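Local coordinates for protein putative angiotensinogen (Lampetra fluviatilis, PDB 5INW) that belongs to the serpin family, binds heparin and, with heparin as a template, inhibits thrombin, at residues 226-231 / 243-247. The protein carries 1 engineered substitution. Residues are numbered along the deposited sequence.
Sequences KFPDVI and VNVIY
F227 lays one face of its ring over V245 of a central strand in beta-sheet A of the serpin fold. V245 CB sits 3.8 Å from the F227 ring centroid and 11° off the ring normal, a CH-pi contact. Residues 226-231 lie in the irregular loop joining helix 208-221 to strand 238-251. Residues 243-247 are in regular beta conformation within that strand, between strand 168-179 and strand 405-417, the cleaved reactive loop inserted as an extra strand. Loop 226-231 folds back over the sheet face, and the end-to-end directions of the two segments differ by 157°. The CA register pairs K226 with Y247 (8.1 Å), F227 with V245 (8.0 Å) and V230 with V243 (8.6 Å). V243, V245 and Y247 point toward the loop. N244 and I246 point away, to the other face, where helix 110-122 packs. With chi1 m and chi2 near 90°, the F227 ring turns its edge to the strand: F227 CZ lies 3.6 Å from I246 O and F227 CE1 3.9 Å from Y247 CB. D229 has positive phi (42°), and there the loop turns V230 back to the sheet. V230 CG1 packs on V243 CG1 at 4.3 Å and V230 CG2 on V245 CG1 at 4.4 Å. V230 and I231 also touch I219 of helix 208-221. I231 CD1 lies 4.3 Å from V243 CG2. The poorly ordered K226 side chain lies obliquely beside the Y247 ring. The Y247 hydroxyl is hydrogen-bonded to E407 on the inserted strand, and K226 CE lies 3.3 Å from Y247 OH.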
ATOM      1  N   LYS A 226      15.848   5.596   4.647  1.00 86.40           N
ATOM      2  CA  LYS A 226      14.429   5.953   4.629  1.00 83.62           C
ATOM      3  C   LYS A 226      13.656   5.080   5.612  1.00 73.34           C
ATOM      4  O   LYS A 226      12.648   5.487   6.163  1.00 67.80           O
ATOM      5  CB  LYS A 226      13.853   5.779   3.227  1.00 91.00           C
ATOM      6  CG  LYS A 226      14.330   6.818   2.220  1.00 98.00           C
ATOM      7  CD  LYS A 226      13.876   8.221   2.674  1.00105.46           C
ATOM      8  CE  LYS A 226      13.851   9.246   1.543  1.00114.17           C
ATOM      9  NZ  LYS A 226      15.206   9.652   1.052  1.00118.60           N
ATOM     10  N   PHE A 227      14.141   3.863   5.807  1.00 68.33           N
ATOM     11  CA  PHE A 227      13.505   2.912   6.670  1.00 64.90           C
ATOM     12  C   PHE A 227      14.465   2.439   7.770  1.00 70.43           C
ATOM     13  O   PHE A 227      15.187   1.449   7.607  1.00 71.69           O
ATOM     14  CB  PHE A 227      13.042   1.730   5.827  1.00 60.59           C
ATOM     15  CG  PHE A 227      11.991   2.071   4.832  1.00 54.92           C
ATOM     16  CD1 PHE A 227      12.327   2.495   3.586  1.00 53.97           C
ATOM     17  CD2 PHE A 227      10.658   1.971   5.166  1.00 52.87           C
ATOM     18  CE1 PHE A 227      11.362   2.808   2.682  1.00 54.29           C
ATOM     19  CE2 PHE A 227       9.683   2.289   4.269  1.00 52.31           C
ATOM     20  CZ  PHE A 227      10.031   2.700   3.018  1.00 52.32           C
ATOM     21  N   PRO A 228      14.500   3.171   8.894  1.00 77.94           N
ATOM     22  CA  PRO A 228      15.118   2.644  10.117  1.00 77.28           C
ATOM     23  C   PRO A 228      13.983   1.996  10.889  1.00 76.28           C
ATOM     24  O   PRO A 228      12.824   2.076  10.429  1.00 76.75           O
ATOM     25  CB  PRO A 228      15.579   3.912  10.804  1.00 76.01           C
ATOM     26  CG  PRO A 228      14.518   4.920  10.449  1.00 74.28           C
ATOM     27  CD  PRO A 228      13.958   4.535   9.111  1.00 74.76           C
ATOM     28  N   ASP A 229      14.270   1.373  12.024  1.00 72.29           N
ATOM     29  CA  ASP A 229      13.201   0.860  12.948  1.00 72.78           C
ATOM     30  C   ASP A 229      11.923   0.139  12.362  1.00 67.25           C
ATOM     31  O   ASP A 229      10.868   0.132  12.981  1.00 70.16           O
ATOM     32  CB  ASP A 229      12.774   1.965  13.939  1.00 75.73           C
ATOM     33  CG  ASP A 229      11.989   3.098  13.273  1.00 80.94           C
ATOM     34  OD1 ASP A 229      11.237   2.865  12.290  1.00 83.61           O
ATOM     35  OD2 ASP A 229      12.112   4.248  13.747  1.00 89.23           O
ATOM     36  N   VAL A 230      12.044  -0.512  11.213  1.00 61.63           N
ATOM     37  CA  VAL A 230      10.964  -1.274  10.642  1.00 54.54           C
ATOM     38  C   VAL A 230      10.595  -2.414  11.598  1.00 55.38           C
ATOM     39  O   VAL A 230       9.446  -2.835  11.642  1.00 55.93           O
ATOM     40  CB  VAL A 230      11.358  -1.865   9.265  1.00 55.51           C
ATOM     41  CG1 VAL A 230      10.299  -2.831   8.704  1.00 54.81           C
ATOM     42  CG2 VAL A 230      11.589  -0.754   8.267  1.00 55.73           C
ATOM     43  N   ILE A 231      11.561  -2.959  12.322  1.00 56.67           N
ATOM     44  CA  ILE A 231      11.263  -4.007  13.297  1.00 59.83           C
ATOM     45  C   ILE A 231      11.430  -3.459  14.721  1.00 65.93           C
ATOM     46  O   ILE A 231      12.437  -2.800  15.030  1.00 63.85           O
ATOM     47  CB  ILE A 231      12.130  -5.247  13.061  1.00 55.73           C
ATOM     48  CG1 ILE A 231      11.690  -5.920  11.759  1.00 52.53           C
ATOM     49  CG2 ILE A 231      11.990  -6.205  14.217  1.00 55.41           C
ATOM     50  CD1 ILE A 231      12.872  -6.257  10.908  1.00 53.68           C
ATOM     51  N   VAL A 243       9.993  -9.130   5.003  1.00 37.85           N
ATOM     52  CA  VAL A 243       9.807  -7.668   5.018  1.00 38.09           C
ATOM     53  C   VAL A 243       9.669  -7.171   3.602  1.00 38.12           C
ATOM     54  O   VAL A 243      10.477  -7.490   2.737  1.00 40.23           O
ATOM     55  CB  VAL A 243      11.041  -6.969   5.631  1.00 38.35           C
ATOM     56  CG1 VAL A 243      11.028  -5.484   5.344  1.00 37.57           C
ATOM     57  CG2 VAL A 243      11.125  -7.276   7.112  1.00 39.13           C
ATOM     58  N   ASN A 244       8.624  -6.421   3.352  1.00 38.53           N
ATOM     59  CA  ASN A 244       8.584  -5.560   2.179  1.00 39.57           C
ATOM     60  C   ASN A 244       8.527  -4.132   2.689  1.00 38.50           C
ATOM     61  O   ASN A 244       7.779  -3.806   3.613  1.00 37.52           O
ATOM     62  CB  ASN A 244       7.347  -5.783   1.294  1.00 39.31           C
ATOM     63  CG  ASN A 244       7.319  -4.825   0.158  1.00 39.51           C
ATOM     64  OD1 ASN A 244       6.848  -3.695   0.286  1.00 38.80           O
ATOM     65  ND2 ASN A 244       7.977  -5.198  -0.922  1.00 40.63           N
ATOM     66  N   VAL A 245       9.295  -3.297   2.033  1.00 38.81           N
ATOM     67  CA  VAL A 245       9.088  -1.867   2.089  1.00 40.45           C
ATOM     68  C   VAL A 245       8.921  -1.305   0.681  1.00 41.31           C
ATOM     69  O   VAL A 245       9.507  -1.802  -0.263  1.00 39.90           O
ATOM     70  CB  VAL A 245      10.248  -1.134   2.769  1.00 40.09           C
ATOM     71  CG1 VAL A 245      10.504  -1.788   4.088  1.00 41.08           C
ATOM     72  CG2 VAL A 245      11.496  -1.173   1.909  1.00 40.65           C
ATOM     73  N   ILE A 246       8.248  -0.170   0.618  1.00 42.75           N
ATOM     74  CA  ILE A 246       7.997   0.529  -0.615  1.00 42.09           C
ATOM     75  C   ILE A 246       7.936   2.006  -0.305  1.00 40.45           C
ATOM     76  O   ILE A 246       7.301   2.431   0.669  1.00 40.51           O
ATOM     77  CB  ILE A 246       6.745  -0.046  -1.217  1.00 44.92           C
ATOM     78  CG1 ILE A 246       6.313   0.663  -2.453  1.00 44.86           C
ATOM     79  CG2 ILE A 246       5.605  -0.016  -0.219  1.00 49.83           C
ATOM     80  CD1 ILE A 246       5.289  -0.224  -3.140  1.00 46.32           C
ATOM     81  N   TYR A 247       8.643   2.769  -1.123  1.00 40.43           N
ATOM     82  CA  TYR A 247       8.818   4.189  -0.962  1.00 39.82           C
ATOM     83  C   TYR A 247       8.497   4.866  -2.269  1.00 42.20           C
ATOM     84  O   TYR A 247       9.077   4.486  -3.288  1.00 43.43           O
ATOM     85  CB  TYR A 247      10.265   4.504  -0.623  1.00 38.83           C
ATOM     86  CG  TYR A 247      10.560   5.988  -0.583  1.00 39.71           C
ATOM     87  CD1 TYR A 247      10.306   6.701   0.544  1.00 40.42           C
ATOM     88  CD2 TYR A 247      11.065   6.676  -1.707  1.00 41.75           C
ATOM     89  CE1 TYR A 247      10.563   8.051   0.598  1.00 45.30           C
ATOM     90  CE2 TYR A 247      11.309   8.040  -1.684  1.00 43.19           C
ATOM     91  CZ  TYR A 247      11.054   8.731  -0.509  1.00 45.92           C
ATOM     92  OH  TYR A 247      11.276  10.097  -0.345  1.00 50.40           O
TER